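Local coordinates for quinoline 2-oxidoreductase small subunit (Pseudomonas putida, PDB 1T3Q), which carries two [2Fe-2S] clusters that probably relay electrons from the molybdenum centre to FAD in a quinoline-hydroxylating enzyme, at residues A[100-105]-A[154-159]; A[123-126]-A[131-134]. All coordinates share one frame; numbering follows the deposited sequence.

Following the chain from its N terminus, the mixed sheet that belongs to the first iron-sulfur part comes before either contact. Residues 100-105, at the end of helix 94-101, open contact 1; 48 residues later 154-159 close it, at the start of helix 157-164. Within that long loop lie helices 111-124, 130-136 and 148-154. Contact 2 is nested inside it: a five-residue connection, 125-129, leads from helix 111-124 into helix 130-136. The two sites are about 14 Å apart between centres, yet they touch, with Ile154 CD1 lying 3.6 Å from Val133 CG1. Contact 1 thus ties the first helix of the group to the last, and contact 2 brings the end of helix 111-124 near helix 130-136.

Contact 1. Residues A[100-105]-A[154-159]; sequences RRHHAL and ITDPAV
Arg101 lays the end of its guanidinium against the carboxylate of Asp156, forming a salt bridge between the end of one helix and the start of another. The arginine chain bends at its third torsion (chi3 -72°), and NH1 comes within 3.1 Å of Asp156 OD2 in a hydrogen bond of 154°. The fit is not a flat fork: the guanidinium and carboxylate planes are 59° apart, and NH1 reaches OD2 from above the acid's plane. A second bond, from NH2 to OD1, is less certain because OD1 sits too near the His102 ring in the model. Arg101 is shared, since its NE makes a salt bridge with Asp97.

OD2 has a further duty. Asp156 is the N-cap of helix 157-164, and Ala158 N donates to OD2 over 2.8 Å, from the opposite face of the carboxylate to NH1. The partial positive charge of the helix start and the arginine together would tend to stabilise this largely buried carboxylate as an anion. An alanine at Asp156 removes the carboxylate and would probably leave Arg101 with Asp97 as its remaining acid partner here and the first turn of helix 157-164 without its side-chain cap. The ND1 of His102 is hydrogen-bonded to Ser98 O, back in helix 94-101, which ends in a Schellman motif at His103. The contact joins helices 94-101 and 157-164 in the helical part that holds the second cluster; Val159 packs on Ser98 of helix 94-101 and on Leu122 of helix 111-124, and Ala104 meets helix 148-154.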
ATOM      1  N   ARG A 100      17.141 -20.352 -10.072  1.00 17.41           N
ATOM      2  CA  ARG A 100      16.093 -20.866  -9.205  1.00 18.89           C
ATOM      3  C   ARG A 100      16.266 -22.357  -8.916  1.00 19.41           C
ATOM      4  O   ARG A 100      16.203 -22.783  -7.762  1.00 18.77           O
ATOM      5  CB  ARG A 100      14.720 -20.630  -9.837  1.00 20.08           C
ATOM      6  CG  ARG A 100      13.570 -20.992  -8.923  1.00 26.01           C
ATOM      7  CD  ARG A 100      12.246 -20.952  -9.646  1.00 32.54           C
ATOM      8  NE  ARG A 100      11.146 -21.246  -8.734  1.00 41.07           N
ATOM      9  CZ  ARG A 100       9.951 -21.675  -9.124  1.00 43.37           C
ATOM     10  NH1 ARG A 100       9.708 -21.861 -10.415  1.00 45.78           N
ATOM     11  NH2 ARG A 100       9.004 -21.918  -8.225  1.00 43.82           N
ATOM     12  N   ARG A 101      16.479 -23.147  -9.966  1.00 19.25           N
ATOM     13  CA  ARG A 101      16.652 -24.589  -9.802  1.00 19.02           C
ATOM     14  C   ARG A 101      17.844 -24.948  -8.920  1.00 18.15           C
ATOM     15  O   ARG A 101      17.798 -25.930  -8.178  1.00 17.86           O
ATOM     16  CB  ARG A 101      16.806 -25.270 -11.171  1.00 20.22           C
ATOM     17  CG  ARG A 101      15.529 -25.306 -11.993  1.00 22.05           C
ATOM     18  CD  ARG A 101      15.682 -26.136 -13.269  1.00 22.05           C
ATOM     19  NE  ARG A 101      16.518 -25.496 -14.284  1.00 22.52           N
ATOM     20  CZ  ARG A 101      17.793 -25.788 -14.510  1.00 22.90           C
ATOM     21  NH1 ARG A 101      18.457 -25.147 -15.461  1.00 23.79           N
ATOM     22  NH2 ARG A 101      18.406 -26.722 -13.794  1.00 25.24           N
ATOM     23  N   HIS A 102      18.909 -24.155  -8.993  1.00 16.81           N
ATOM     24  CA  HIS A 102      20.102 -24.424  -8.198  1.00 16.14           C
ATOM     25  C   HIS A 102      20.161 -23.656  -6.883  1.00 15.59           C
ATOM     26  O   HIS A 102      21.153 -23.743  -6.164  1.00 16.17           O
ATOM     27  CB  HIS A 102      21.370 -24.115  -9.006  1.00 17.17           C
ATOM     28  CG  HIS A 102      21.652 -25.109 -10.092  1.00 20.07           C
ATOM     29  ND1 HIS A 102      21.158 -24.974 -11.372  1.00 22.87           N
ATOM     30  CD2 HIS A 102      22.361 -26.262 -10.082  1.00 19.09           C
ATOM     31  CE1 HIS A 102      21.554 -26.002 -12.105  1.00 20.76           C
ATOM     32  NE2 HIS A 102      22.285 -26.797 -11.346  1.00 23.81           N
ATOM     33  N   HIS A 103      19.104 -22.916  -6.573  1.00 16.14           N
ATOM     34  CA  HIS A 103      19.067 -22.121  -5.342  1.00 14.89           C
ATOM     35  C   HIS A 103      20.302 -21.217  -5.316  1.00 14.24           C
ATOM     36  O   HIS A 103      21.145 -21.300  -4.418  1.00 16.64           O
ATOM     37  CB  HIS A 103      19.035 -23.039  -4.109  1.00 15.04           C
ATOM     38  CG  HIS A 103      18.854 -22.305  -2.811  1.00 14.87           C
ATOM     39  ND1 HIS A 103      17.990 -21.240  -2.673  1.00 16.58           N
ATOM     40  CD2 HIS A 103      19.393 -22.512  -1.584  1.00 15.68           C
ATOM     41  CE1 HIS A 103      18.001 -20.822  -1.419  1.00 16.12           C
ATOM     42  NE2 HIS A 103      18.844 -21.577  -0.738  1.00 17.03           N
ATOM     43  N   ALA A 104      20.397 -20.353  -6.322  1.00 14.69           N
ATOM     44  CA  ALA A 104      21.518 -19.429  -6.468  1.00 16.76           C
ATOM     45  C   ALA A 104      21.262 -18.062  -5.827  1.00 15.57           C
ATOM     46  O   ALA A 104      22.035 -17.130  -6.020  1.00 17.37           O
ATOM     47  CB  ALA A 104      21.852 -19.247  -7.953  1.00 15.18           C
ATOM     48  N   LEU A 105      20.163 -17.935  -5.095  1.00 16.01           N
ATOM     49  CA  LEU A 105      19.856 -16.682  -4.407  1.00 15.77           C
ATOM     50  C   LEU A 105      19.068 -16.953  -3.120  1.00 15.71           C
ATOM     51  O   LEU A 105      18.374 -17.952  -2.995  1.00 16.45           O
ATOM     52  CB  LEU A 105      19.045 -15.729  -5.290  1.00 13.14           C
ATOM     53  CG  LEU A 105      17.644 -16.194  -5.659  1.00 14.70           C
ATOM     54  CD1 LEU A 105      16.733 -14.996  -5.876  1.00 13.29           C
ATOM     55  CD2 LEU A 105      17.723 -17.063  -6.915  1.00 15.66           C
ATOM     56  N   ILE A 154      25.219 -21.011 -13.482  1.00 18.85           N
ATOM     57  CA  ILE A 154      25.814 -20.490 -14.710  1.00 20.15           C
ATOM     58  C   ILE A 154      26.397 -21.565 -15.632  1.00 19.90           C
ATOM     59  O   ILE A 154      26.402 -21.399 -16.853  1.00 20.59           O
ATOM     60  CB  ILE A 154      26.911 -19.453 -14.380  1.00 20.10           C
ATOM     61  CG1 ILE A 154      26.284 -18.273 -13.632  1.00 17.69           C
ATOM     62  CG2 ILE A 154      27.600 -18.976 -15.666  1.00 19.16           C
ATOM     63  CD1 ILE A 154      27.288 -17.318 -13.021  1.00 16.37           C
ATOM     64  N   THR A 155      26.872 -22.663 -15.053  1.00 18.46           N
ATOM     65  CA  THR A 155      27.459 -23.743 -15.840  1.00 20.18           C
ATOM     66  C   THR A 155      26.472 -24.854 -16.168  1.00 19.00           C
ATOM     67  O   THR A 155      26.854 -25.884 -16.721  1.00 20.25           O
ATOM     68  CB  THR A 155      28.675 -24.371 -15.119  1.00 20.70           C
ATOM     69  OG1 THR A 155      28.294 -24.794 -13.802  1.00 20.84           O
ATOM     70  CG2 THR A 155      29.812 -23.368 -15.020  1.00 20.75           C
ATOM     71  N   ASP A 156      25.207 -24.644 -15.822  1.00 18.46           N
ATOM     72  CA  ASP A 156      24.159 -25.627 -16.088  1.00 20.22           C
ATOM     73  C   ASP A 156      24.083 -25.859 -17.597  1.00 19.64           C
ATOM     74  O   ASP A 156      24.088 -24.908 -18.377  1.00 17.37           O
ATOM     75  CB  ASP A 156      22.813 -25.107 -15.577  1.00 20.69           C
ATOM     76  CG  ASP A 156      21.698 -26.119 -15.733  1.00 24.37           C
ATOM     77  OD1 ASP A 156      21.449 -26.882 -14.778  1.00 23.66           O
ATOM     78  OD2 ASP A 156      21.071 -26.158 -16.818  1.00 24.06           O
ATOM     79  N   PRO A 157      23.991 -27.128 -18.029  1.00 22.14           N
ATOM     80  CA  PRO A 157      23.921 -27.436 -19.463  1.00 21.91           C
ATOM     81  C   PRO A 157      22.758 -26.793 -20.227  1.00 21.77           C
ATOM     82  O   PRO A 157      22.885 -26.506 -21.415  1.00 22.86           O
ATOM     83  CB  PRO A 157      23.887 -28.966 -19.487  1.00 23.78           C
ATOM     84  CG  PRO A 157      23.230 -29.318 -18.178  1.00 24.94           C
ATOM     85  CD  PRO A 157      23.885 -28.355 -17.216  1.00 21.92           C
ATOM     86  N   ALA A 158      21.635 -26.557 -19.555  1.00 20.04           N
ATOM     87  CA  ALA A 158      20.488 -25.926 -20.204  1.00 21.07           C
ATOM     88  C   ALA A 158      20.808 -24.459 -20.488  1.00 21.60           C
ATOM     89  O   ALA A 158      20.318 -23.880 -21.464  1.00 20.37           O
ATOM     90  CB  ALA A 158      19.252 -26.033 -19.323  1.00 20.13           C
ATOM     91  N   VAL A 159      21.628 -23.864 -19.626  1.00 21.16           N
ATOM     92  CA  VAL A 159      22.039 -22.472 -19.790  1.00 21.48           C
ATOM     93  C   VAL A 159      22.993 -22.356 -20.977  1.00 22.24           C
ATOM     94  O   VAL A 159      22.871 -21.445 -21.802  1.00 22.90           O
ATOM     95  CB  VAL A 159      22.747 -21.943 -18.514  1.00 22.19           C
ATOM     96  CG1 VAL A 159      23.363 -20.577 -18.780  1.00 21.61           C
ATOM     97  CG2 VAL A 159      21.748 -21.848 -17.377  1.00 20.31           C
TER
HETATM   98  O   HOH W   1      23.358 -28.946 -13.563  1.00 35.42           O

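Contact 2. Residues A[123-126]-A[131-134]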
ATOM      1  N   ALA A 123      27.916 -14.743 -23.082  1.00 22.73           N
ATOM      2  CA  ALA A 123      27.910 -14.178 -24.423  1.00 25.79           C
ATOM      3  C   ALA A 123      29.205 -14.541 -25.143  1.00 27.40           C
ATOM      4  O   ALA A 123      29.194 -14.860 -26.331  1.00 28.52           O
ATOM      5  CB  ALA A 123      27.757 -12.664 -24.354  1.00 25.49           C
ATOM      6  N   GLU A 124      30.321 -14.492 -24.419  1.00 28.54           N
ATOM      7  CA  GLU A 124      31.616 -14.816 -25.010  1.00 30.13           C
ATOM      8  C   GLU A 124      31.910 -16.312 -25.012  1.00 29.79           C
ATOM      9  O   GLU A 124      32.576 -16.819 -25.914  1.00 30.59           O
ATOM     10  CB  GLU A 124      32.747 -14.104 -24.264  1.00 30.69           C
ATOM     11  N   ASN A 125      31.420 -17.010 -23.995  1.00 28.13           N
ATOM     12  CA  ASN A 125      31.647 -18.442 -23.864  1.00 27.60           C
ATOM     13  C   ASN A 125      30.414 -19.093 -23.242  1.00 26.46           C
ATOM     14  O   ASN A 125      30.144 -18.920 -22.055  1.00 25.99           O
ATOM     15  CB  ASN A 125      32.882 -18.672 -22.990  1.00 29.25           C
ATOM     16  CG  ASN A 125      33.225 -20.138 -22.827  1.00 31.73           C
ATOM     17  OD1 ASN A 125      32.581 -21.016 -23.408  1.00 32.78           O
ATOM     18  ND2 ASN A 125      34.249 -20.411 -22.032  1.00 33.85           N
ATOM     19  N   PRO A 126      29.652 -19.855 -24.045  1.00 25.33           N
ATOM     20  CA  PRO A 126      28.428 -20.558 -23.646  1.00 23.97           C
ATOM     21  C   PRO A 126      28.623 -21.590 -22.539  1.00 23.04           C
ATOM     22  O   PRO A 126      27.709 -21.851 -21.752  1.00 20.84           O
ATOM     23  CB  PRO A 126      27.967 -21.219 -24.945  1.00 25.78           C
ATOM     24  CG  PRO A 126      28.591 -20.378 -26.013  1.00 26.59           C
ATOM     25  CD  PRO A 126      29.945 -20.107 -25.466  1.00 26.34           C
ATOM     26  N   ASP A 131      36.079 -22.592 -12.952  1.00 20.99           N
ATOM     27  CA  ASP A 131      37.150 -21.662 -12.596  1.00 21.86           C
ATOM     28  C   ASP A 131      37.014 -20.334 -13.322  1.00 21.80           C
ATOM     29  O   ASP A 131      37.248 -19.278 -12.739  1.00 21.28           O
ATOM     30  CB  ASP A 131      38.520 -22.270 -12.904  1.00 23.76           C
ATOM     31  CG  ASP A 131      39.014 -23.175 -11.796  1.00 27.09           C
ATOM     32  OD1 ASP A 131      40.003 -23.905 -12.016  1.00 29.87           O
ATOM     33  OD2 ASP A 131      38.420 -23.147 -10.700  1.00 29.78           O
ATOM     34  N   GLU A 132      36.645 -20.393 -14.597  1.00 21.67           N
ATOM     35  CA  GLU A 132      36.471 -19.188 -15.392  1.00 21.69           C
ATOM     36  C   GLU A 132      35.315 -18.363 -14.829  1.00 21.26           C
ATOM     37  O   GLU A 132      35.398 -17.135 -14.744  1.00 21.09           O
ATOM     38  CB  GLU A 132      36.211 -19.563 -16.860  1.00 24.81           C
ATOM     39  CG  GLU A 132      37.449 -20.152 -17.546  1.00 30.03           C
ATOM     40  CD  GLU A 132      37.166 -20.822 -18.892  1.00 33.27           C
ATOM     41  OE1 GLU A 132      38.148 -21.170 -19.584  1.00 37.18           O
ATOM     42  OE2 GLU A 132      35.985 -21.011 -19.256  1.00 32.23           O
ATOM     43  N   VAL A 133      34.240 -19.039 -14.440  1.00 20.52           N
ATOM     44  CA  VAL A 133      33.090 -18.340 -13.883  1.00 21.20           C
ATOM     45  C   VAL A 133      33.465 -17.688 -12.551  1.00 20.82           C
ATOM     46  O   VAL A 133      33.167 -16.516 -12.327  1.00 19.66           O
ATOM     47  CB  VAL A 133      31.888 -19.288 -13.680  1.00 19.93           C
ATOM     48  CG1 VAL A 133      30.724 -18.526 -13.052  1.00 19.16           C
ATOM     49  CG2 VAL A 133      31.449 -19.867 -15.028  1.00 20.10           C
ATOM     50  N   ARG A 134      34.130 -18.432 -11.674  1.00 20.80           N
ATOM     51  CA  ARG A 134      34.524 -17.868 -10.385  1.00 20.90           C
ATOM     52  C   ARG A 134      35.418 -16.646 -10.583  1.00 21.44           C
ATOM     53  O   ARG A 134      35.322 -15.670  -9.838  1.00 19.51           O
ATOM     54  CB  ARG A 134      35.238 -18.920  -9.527  1.00 19.56           C
ATOM     55  CG  ARG A 134      34.283 -19.931  -8.874  1.00 19.28           C
ATOM     56  CD  ARG A 134      35.038 -20.983  -8.068  1.00 21.01           C
ATOM     57  NE  ARG A 134      34.155 -21.961  -7.428  1.00 20.91           N
ATOM     58  CZ  ARG A 134      33.471 -21.742  -6.307  1.00 21.99           C
ATOM     59  NH1 ARG A 134      33.559 -20.573  -5.688  1.00 21.48           N
ATOM     60  NH2 ARG A 134      32.707 -22.697  -5.797  1.00 21.66           N
TER
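The two backbones stay well apart, with Asn125 and Glu132 the nearest pair at 9.8 Å between their CA atoms, just where helix 111-124 gives way to a turn and helix 130-136 is under way. Only two side-chain ends come near each other across the gap. Asn125 holds its CG anti to the backbone N (chi1 -178°), which sets the amide where ND2 can come to 3.3 Å from Glu132 OE2. The angle is poor, so this is a polar approach and no hydrogen bond; the amide and carboxylate planes are 66° apart. Each group has its firmer partner in the connection itself. Asn125 OD1 accepts from Ala127 N, an Asx turn that folds the chain over Pro126, while Glu132 OE2 reaches back to accept from Ser129 N, right before its own helix. The result is a short connection between consecutive helices in the all-helical [2Fe-2S] domain that molybdenum hydroxylases of this family share, set at the surface and away from the clusters. The buried Val133 packs on Ile151 of helix 148-154, while Pro126 rests on Ala163 and Arg164 of helix 157-164. Arg134 makes a salt bridge to Asp721 of the large subunit.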